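PDB 2CDQ: aspartokinase from Arabidopsis thaliana, which catalyses the ATP-dependent phosphorylation of L-aspartate to 4-phospho-L-aspartate, the first step of the pathway to lysine, threonine, methionine and isoleucine. Local coordinates for residues Thr69-Lys79 with Ile91-His101; Pro210-Lys218 with Thr227-Thr236. All coordinates share one frame; numbering follows the deposited sequence.

Contact 1 (Thr69-Lys79 with Ile91-His101). With LYS (lysine), chain D.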
# COMPACT_ATOMS: atom_id res chain seq x y z
N THR A 69 -14.78 -32.49 9.47
CA THR A 69 -16.06 -32.41 10.17
C THR A 69 -16.41 -30.97 10.51
O THR A 69 -17.57 -30.58 10.43
CB THR A 69 -16.15 -33.32 11.42
OG1 THR A 69 -14.99 -33.15 12.24
CG2 THR A 69 -16.24 -34.77 11.02
N THR A 70 -15.40 -30.17 10.86
CA THR A 70 -15.61 -28.74 11.11
C THR A 70 -16.30 -28.08 9.93
O THR A 70 -17.30 -27.40 10.08
CB THR A 70 -14.30 -27.99 11.45
OG1 THR A 70 -13.88 -28.34 12.77
CG2 THR A 70 -14.50 -26.48 11.39
N ASN A 71 -15.76 -28.31 8.73
CA ASN A 71 -16.37 -27.74 7.54
C ASN A 71 -17.75 -28.32 7.28
O ASN A 71 -18.66 -27.61 6.84
CB ASN A 71 -15.48 -27.93 6.32
CG ASN A 71 -15.67 -26.84 5.29
OD1 ASN A 71 -16.19 -27.08 4.21
ND2 ASN A 71 -15.28 -25.62 5.65
N ASN A 72 -17.91 -29.61 7.58
CA ASN A 72 -19.18 -30.29 7.36
C ASN A 72 -20.28 -29.76 8.27
O ASN A 72 -21.42 -29.62 7.85
CB ASN A 72 -19.03 -31.80 7.52
CG ASN A 72 -18.33 -32.45 6.34
OD1 ASN A 72 -18.40 -31.96 5.21
ND2 ASN A 72 -17.66 -33.56 6.60
N LEU A 73 -19.91 -29.46 9.52
CA LEU A 73 -20.82 -28.86 10.50
C LEU A 73 -21.34 -27.50 10.00
O LEU A 73 -22.55 -27.28 9.95
CB LEU A 73 -20.11 -28.69 11.85
CG LEU A 73 -19.72 -29.94 12.64
CD1 LEU A 73 -18.65 -29.62 13.66
CD2 LEU A 73 -20.93 -30.57 13.33
N LEU A 74 -20.42 -26.62 9.60
CA LEU A 74 -20.77 -25.32 9.04
C LEU A 74 -21.64 -25.46 7.79
O LEU A 74 -22.60 -24.71 7.61
CB LEU A 74 -19.52 -24.51 8.70
CG LEU A 74 -18.71 -23.87 9.84
CD1 LEU A 74 -17.30 -23.53 9.37
CD2 LEU A 74 -19.39 -22.63 10.38
N LEU A 75 -21.30 -26.41 6.93
CA LEU A 75 -22.10 -26.67 5.73
C LEU A 75 -23.50 -27.12 6.10
O LEU A 75 -24.48 -26.65 5.51
CB LEU A 75 -21.41 -27.67 4.80
CG LEU A 75 -20.36 -27.11 3.82
CD1 LEU A 75 -19.39 -28.19 3.37
CD2 LEU A 75 -20.99 -26.42 2.62
N ALA A 76 -23.59 -28.02 7.09
CA ALA A 76 -24.87 -28.49 7.63
C ALA A 76 -25.71 -27.34 8.19
O ALA A 76 -26.94 -27.34 8.07
CB ALA A 76 -24.64 -29.56 8.70
N GLY A 77 -25.02 -26.37 8.80
CA GLY A 77 -25.66 -25.16 9.31
C GLY A 77 -26.34 -24.37 8.21
O GLY A 77 -27.55 -24.15 8.27
N GLU A 78 -25.57 -23.96 7.21
CA GLU A 78 -26.11 -23.22 6.06
C GLU A 78 -27.32 -23.92 5.43
O GLU A 78 -28.30 -23.26 5.09
CB GLU A 78 -25.04 -22.98 5.00
CG GLU A 78 -24.39 -21.59 5.03
CD GLU A 78 -22.95 -21.63 5.53
OE1 GLU A 78 -22.11 -22.28 4.87
OE2 GLU A 78 -22.67 -21.00 6.57
N LYS A 79 -27.23 -25.24 5.26
CA LYS A 79 -28.29 -26.01 4.61
C LYS A 79 -29.56 -26.03 5.45
O LYS A 79 -30.67 -25.90 4.92
CB LYS A 79 -27.82 -27.43 4.28
CG LYS A 79 -27.10 -27.54 2.94
CD LYS A 79 -26.90 -28.99 2.51
CE LYS A 79 -26.01 -29.08 1.27
NZ LYS A 79 -25.77 -30.49 0.84
N ILE A 91 -30.03 -34.01 6.03
CA ILE A 91 -28.91 -33.18 5.55
C ILE A 91 -27.68 -34.04 5.28
O ILE A 91 -27.18 -34.74 6.18
CB ILE A 91 -28.56 -32.03 6.53
CG1 ILE A 91 -29.73 -31.04 6.62
CG2 ILE A 91 -27.30 -31.31 6.07
CD1 ILE A 91 -29.57 -29.97 7.69
N GLU A 92 -27.21 -34.00 4.04
CA GLU A 92 -26.05 -34.75 3.57
C GLU A 92 -24.87 -34.73 4.53
O GLU A 92 -24.32 -35.78 4.87
CB GLU A 92 -25.61 -34.23 2.20
CG GLU A 92 -25.89 -35.18 1.04
CD GLU A 92 -24.78 -36.20 0.86
OE1 GLU A 92 -23.98 -36.04 -0.09
OE2 GLU A 92 -24.69 -37.16 1.67
N GLU A 93 -24.48 -33.53 4.95
CA GLU A 93 -23.36 -33.35 5.87
C GLU A 93 -23.61 -33.98 7.24
O GLU A 93 -22.70 -34.53 7.85
CB GLU A 93 -23.01 -31.87 6.01
CG GLU A 93 -22.09 -31.33 4.91
CD GLU A 93 -22.74 -31.25 3.53
OE1 GLU A 93 -21.99 -31.27 2.53
OE2 GLU A 93 -23.99 -31.16 3.45
N LEU A 94 -24.86 -33.91 7.71
CA LEU A 94 -25.23 -34.54 8.98
C LEU A 94 -25.12 -36.07 8.91
O LEU A 94 -24.64 -36.69 9.86
CB LEU A 94 -26.64 -34.12 9.41
CG LEU A 94 -27.27 -34.82 10.61
CD1 LEU A 94 -26.50 -34.55 11.90
CD2 LEU A 94 -28.72 -34.40 10.75
N SER A 95 -25.54 -36.65 7.79
CA SER A 95 -25.39 -38.10 7.56
C SER A 95 -23.92 -38.52 7.53
O SER A 95 -23.56 -39.60 8.02
CB SER A 95 -26.07 -38.51 6.25
OG SER A 95 -27.47 -38.34 6.33
N ILE A 96 -23.07 -37.66 6.97
CA ILE A 96 -21.64 -37.93 6.88
C ILE A 96 -21.01 -37.91 8.27
O ILE A 96 -20.29 -38.85 8.65
CB ILE A 96 -20.94 -36.94 5.91
CG1 ILE A 96 -21.39 -37.20 4.47
CG2 ILE A 96 -19.42 -37.05 6.03
CD1 ILE A 96 -21.17 -36.04 3.52
N ILE A 97 -21.29 -36.86 9.04
CA ILE A 97 -20.73 -36.70 10.38
C ILE A 97 -21.20 -37.82 11.31
O ILE A 97 -20.39 -38.38 12.07
CB ILE A 97 -21.04 -35.31 10.97
CG1 ILE A 97 -20.33 -34.22 10.17
CG2 ILE A 97 -20.61 -35.23 12.44
CD1 ILE A 97 -20.96 -32.86 10.30
N LYS A 98 -22.49 -38.15 11.25
CA LYS A 98 -23.04 -39.25 12.03
C LYS A 98 -22.30 -40.57 11.79
O LYS A 98 -21.86 -41.22 12.74
CB LYS A 98 -24.54 -39.43 11.76
CG LYS A 98 -25.43 -38.50 12.56
CD LYS A 98 -26.82 -38.37 11.94
CE LYS A 98 -27.79 -39.41 12.47
NZ LYS A 98 -29.07 -39.32 11.72
N GLU A 99 -22.14 -40.95 10.52
CA GLU A 99 -21.54 -42.25 10.22
C GLU A 99 -20.04 -42.30 10.48
O GLU A 99 -19.54 -43.35 10.90
CB GLU A 99 -21.95 -42.77 8.82
CG GLU A 99 -20.94 -42.57 7.68
CD GLU A 99 -19.81 -43.59 7.67
OE1 GLU A 99 -20.08 -44.81 7.67
OE2 GLU A 99 -18.63 -43.17 7.66
N LEU A 100 -19.32 -41.20 10.24
CA LEU A 100 -17.87 -41.17 10.50
C LEU A 100 -17.59 -41.50 11.96
O LEU A 100 -16.74 -42.34 12.26
CB LEU A 100 -17.28 -39.80 10.16
CG LEU A 100 -15.79 -39.63 9.80
CD1 LEU A 100 -15.35 -38.18 10.00
CD2 LEU A 100 -14.84 -40.53 10.55
N HIS A 101 -18.32 -40.86 12.86
CA HIS A 101 -18.09 -41.00 14.28
C HIS A 101 -18.62 -42.31 14.86
O HIS A 101 -17.97 -42.93 15.71
CB HIS A 101 -18.62 -39.78 15.03
CG HIS A 101 -17.84 -38.53 14.74
ND1 HIS A 101 -18.07 -37.75 13.64
CD2 HIS A 101 -16.79 -37.97 15.39
CE1 HIS A 101 -17.22 -36.74 13.63
NE2 HIS A 101 -16.43 -36.85 14.68
N LYS D . -10.85 -28.13 14.08
CA LYS D . -10.73 -27.68 12.67
C LYS D . -9.78 -28.59 11.85
O LYS D . -10.00 -29.80 11.79
CB LYS D . -10.31 -26.21 12.61
CG LYS D . -9.17 -25.84 13.56
CD LYS D . -8.63 -24.45 13.25
CE LYS D . -7.84 -24.42 11.95
NZ LYS D . -7.33 -23.06 11.65
OXT LYS D . -8.79 -28.17 11.25
O HOH W 1 -14.71 -34.68 15.06
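Glu93 fits as a knob between Asn72, Leu75, Ala76 and Lys79 of the neighbouring helix. Its CB lies against Ala76 CB at 3.9 Å, and its CG reaches Leu75 CB at 3.7 Å. Beyond CG the chain bends (chi2 69°), which carries the carboxylate to the extended Lys79 side chain crossing it at about a right angle; Lys79 NZ meets the syn lone pair of Glu93 OE2 in a salt bridge of 3.2 Å. Ile97 supplies much of the apolar packing. Its CD1 packs on Asn72 CB at 3.5 Å and on Leu73 CD2 at 3.8 Å, and Ile91 CG2 packs on Ala76 CB. The segments 69-79 and 92-101, of the successive helices 69-80 and 92-108, run roughly antiparallel in the amino acid kinase domain, with their axes 8.5 Å apart at closest and 146° between their directions. At the far end, Thr69 CG2 touches Leu100 CD1 and comes to the edge of the His101 ring. The imidazole is gripped at both nitrogens: ND1 donates to Ile97 O, 2.9 Å away and nearly in the ring plane, and NE2 shares a water with Thr69 OG1, which also bonds to Met66 O. Thr70, on the same helix, faces away from 91-101 and lines the lysine pocket. In the next layer, Leu122 and Leu126 of helix 113-132 cover Leu73 and Ala76, while Leu150 and Ile154 of helix 137-161 pack on His101.

Contact 2 (Pro210-Lys218 with Thr227-Thr236). With LYS (lysine), chain D.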
# COMPACT_ATOMS: atom_id res chain seq x y z
N PRO A 210 -3.67 -35.41 29.18
CA PRO A 210 -4.77 -34.50 28.84
C PRO A 210 -5.03 -34.43 27.33
O PRO A 210 -4.09 -34.29 26.54
CB PRO A 210 -4.30 -33.15 29.38
CG PRO A 210 -3.16 -33.47 30.31
CD PRO A 210 -2.52 -34.67 29.71
N ILE A 211 -6.30 -34.54 26.94
CA ILE A 211 -6.71 -34.44 25.55
C ILE A 211 -7.67 -33.27 25.43
O ILE A 211 -8.85 -33.39 25.77
CB ILE A 211 -7.38 -35.75 25.05
CG1 ILE A 211 -6.59 -37.00 25.48
CG2 ILE A 211 -7.59 -35.72 23.53
CD1 ILE A 211 -5.18 -37.12 24.92
N VAL A 212 -7.16 -32.13 24.94
CA VAL A 212 -7.92 -30.87 24.93
C VAL A 212 -8.45 -30.48 23.54
O VAL A 212 -7.74 -30.59 22.54
CB VAL A 212 -7.07 -29.69 25.49
CG1 VAL A 212 -7.97 -28.55 25.93
CG2 VAL A 212 -6.21 -30.15 26.67
N THR A 213 -9.71 -30.04 23.51
CA THR A 213 -10.34 -29.47 22.32
C THR A 213 -9.59 -28.21 21.90
O THR A 213 -9.16 -27.43 22.75
CB THR A 213 -11.80 -29.08 22.60
OG1 THR A 213 -11.83 -28.09 23.63
CG2 THR A 213 -12.62 -30.28 23.02
N GLY A 214 -9.46 -28.00 20.60
CA GLY A 214 -8.49 -27.03 20.10
C GLY A 214 -9.02 -25.67 19.72
O GLY A 214 -8.35 -24.65 19.88
N PHE A 215 -10.24 -25.63 19.21
CA PHE A 215 -10.69 -24.43 18.51
C PHE A 215 -11.56 -23.57 19.43
O PHE A 215 -12.15 -22.58 19.00
CB PHE A 215 -11.41 -24.91 17.24
CG PHE A 215 -11.69 -23.83 16.23
CD1 PHE A 215 -11.00 -22.64 16.22
CD2 PHE A 215 -12.66 -24.06 15.25
CE1 PHE A 215 -11.28 -21.67 15.27
CE2 PHE A 215 -12.94 -23.10 14.30
CZ PHE A 215 -12.26 -21.90 14.30
N LEU A 216 -11.59 -23.91 20.72
CA LEU A 216 -12.69 -23.49 21.60
C LEU A 216 -12.32 -22.67 22.84
O LEU A 216 -11.22 -22.80 23.39
CB LEU A 216 -13.52 -24.70 22.02
CG LEU A 216 -13.97 -25.67 20.93
CD1 LEU A 216 -14.73 -26.83 21.56
CD2 LEU A 216 -14.83 -24.98 19.88
N GLY A 217 -13.27 -21.84 23.26
CA GLY A 217 -13.17 -21.04 24.47
C GLY A 217 -14.54 -20.70 25.04
O GLY A 217 -15.57 -21.05 24.46
N LYS A 218 -14.54 -20.02 26.19
CA LYS A 218 -15.78 -19.60 26.84
C LYS A 218 -15.83 -18.08 27.01
O LYS A 218 -14.89 -17.48 27.54
CB LYS A 218 -15.95 -20.30 28.20
CG LYS A 218 -17.35 -20.16 28.81
CD LYS A 218 -17.57 -21.10 30.00
CE LYS A 218 -16.98 -20.53 31.29
NZ LYS A 218 -17.20 -21.45 32.44
N THR A 227 -15.32 -19.99 19.53
CA THR A 227 -14.18 -20.43 18.72
C THR A 227 -13.12 -19.33 18.63
O THR A 227 -13.45 -18.15 18.60
CB THR A 227 -14.57 -20.88 17.30
OG1 THR A 227 -15.21 -19.81 16.60
CG2 THR A 227 -15.48 -22.08 17.35
N LEU A 228 -11.85 -19.74 18.57
CA LEU A 228 -10.73 -18.81 18.70
C LEU A 228 -10.33 -18.07 17.41
O LEU A 228 -9.32 -17.37 17.38
CB LEU A 228 -9.51 -19.53 19.30
CG LEU A 228 -9.73 -20.27 20.63
CD1 LEU A 228 -8.51 -21.07 21.03
CD2 LEU A 228 -10.13 -19.32 21.75
N GLY A 229 -11.15 -18.21 16.36
CA GLY A 229 -10.89 -17.58 15.07
C GLY A 229 -9.72 -18.23 14.37
O GLY A 229 -9.37 -19.38 14.67
N ARG A 230 -9.10 -17.51 13.44
CA ARG A 230 -7.84 -17.94 12.84
C ARG A 230 -6.86 -18.22 13.97
O ARG A 230 -6.99 -17.67 15.07
CB ARG A 230 -7.27 -16.85 11.92
CG ARG A 230 -8.17 -16.46 10.77
CD ARG A 230 -7.85 -15.05 10.27
NE ARG A 230 -8.80 -14.55 9.27
CZ ARG A 230 -9.36 -15.26 8.29
NH1 ARG A 230 -9.06 -16.55 8.13
NH2 ARG A 230 -10.21 -14.68 7.46
N GLY A 231 -5.88 -19.07 13.72
CA GLY A 231 -4.98 -19.47 14.79
C GLY A 231 -5.46 -20.78 15.38
O GLY A 231 -4.66 -21.65 15.71
N GLY A 232 -6.78 -20.91 15.52
CA GLY A 232 -7.44 -22.18 15.79
C GLY A 232 -6.77 -23.04 16.84
O GLY A 232 -6.37 -22.55 17.90
N SER A 233 -6.63 -24.33 16.54
CA SER A 233 -6.05 -25.28 17.48
C SER A 233 -4.58 -24.99 17.79
O SER A 233 -4.11 -25.28 18.89
CB SER A 233 -6.23 -26.71 16.99
OG SER A 233 -7.60 -27.03 16.87
N ASP A 234 -3.87 -24.40 16.83
CA ASP A 234 -2.47 -23.99 17.05
C ASP A 234 -2.40 -23.05 18.26
O ASP A 234 -1.56 -23.25 19.15
CB ASP A 234 -1.87 -23.32 15.80
CG ASP A 234 -1.71 -24.27 14.61
OD1 ASP A 234 -1.42 -25.48 14.79
OD2 ASP A 234 -1.85 -23.79 13.46
N LEU A 235 -3.28 -22.05 18.29
CA LEU A 235 -3.36 -21.10 19.40
C LEU A 235 -3.57 -21.79 20.75
O LEU A 235 -2.92 -21.44 21.74
CB LEU A 235 -4.47 -20.07 19.15
CG LEU A 235 -4.63 -18.95 20.19
CD1 LEU A 235 -3.33 -18.17 20.39
CD2 LEU A 235 -5.77 -18.00 19.80
N THR A 236 -4.48 -22.77 20.78
CA THR A 236 -4.73 -23.57 21.97
C THR A 236 -3.45 -24.21 22.46
O THR A 236 -3.17 -24.19 23.67
CB THR A 236 -5.78 -24.65 21.69
OG1 THR A 236 -7.00 -24.01 21.31
CG2 THR A 236 -6.04 -25.48 22.93
N LYS D . -10.85 -28.13 14.08
CA LYS D . -10.73 -27.68 12.67
C LYS D . -9.78 -28.59 11.85
O LYS D . -10.00 -29.80 11.79
CB LYS D . -10.31 -26.21 12.61
CG LYS D . -9.17 -25.84 13.56
CD LYS D . -8.63 -24.45 13.25
CE LYS D . -7.84 -24.42 11.95
NZ LYS D . -7.33 -23.06 11.65
OXT LYS D . -8.79 -28.17 11.25
O HOH W 2 -9.05 -24.39 22.93
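The ring of Phe215 makes the main apolar contact with residues 227-236 and lies between Thr227 and the bound lysine. Thr227 CB sits almost on the ring normal, 3.9 Å from the centroid, in a CH-pi contact, while the aliphatic chain of the lysine runs over the opposite face. With CG anti to the backbone N (chi1 -167°), the ring extends to the glycine-rich turn, where CD1 nears Gly232 CA and the edge meets the Gly229 carbonyl. Leu216 CD2 adds a smaller contact with Thr227 CG2 at 3.9 Å, and Leu228 CD1 lies against the carbonyl oxygens of Gly214 and Leu216. Ser233 OG packs 3.4 Å from Gly214 CA, an approach possible because Gly214 has no side chain.

Among the backbone interactions, Leu228 N donates to Phe215 O at 2.9 Å. The same oxygen receives a CA-H...O contact from Thr227. Leu216 and Thr227 form an antiparallel non-hydrogen-bonded pair, so strand 209-219, part of the central sheet of the amino acid kinase fold, joins here to the short strand 225-227. The chain then turns through Gly229, Gly231 and Gly232 into helix 232-244. All three glycines have positive phi, and Gly232 CA lies 3.6 Å from the lysine CD, a spacing that leaves no room for a side chain on that side.

Polar contacts gather at the start of the helix. Ser233 OG is hydrogen-bonded to Ser64 OG. The next residue, Asp234, forms a salt bridge through OD1 with NZ of Lys32, an ATP-binding residue by similarity. A water lies 3.0 Å from Thr213 O and 2.7 Å from Leu216 O, and can bond to both only if its protons are not used elsewhere.

How the contacts relate
Contacts 1 and 2 follow one another along the chain within the amino acid kinase domain and approach the same bound lysine. Their centres are 20 Å apart; their nearest atoms are about 5 Å apart and do not touch. From contact 1, Thr70 OG1 lies 3.2 Å from the lysine CA, near its amino acid head; contact 2 meets its aliphatic chain through Phe215 and Gly232. Glu148, a substrate-binding residue, ties the two together: it hydrogen-bonds to the lysine and touches the side chains of both Thr70 and Phe215. This placement is consistent with the lysine occupying the substrate site.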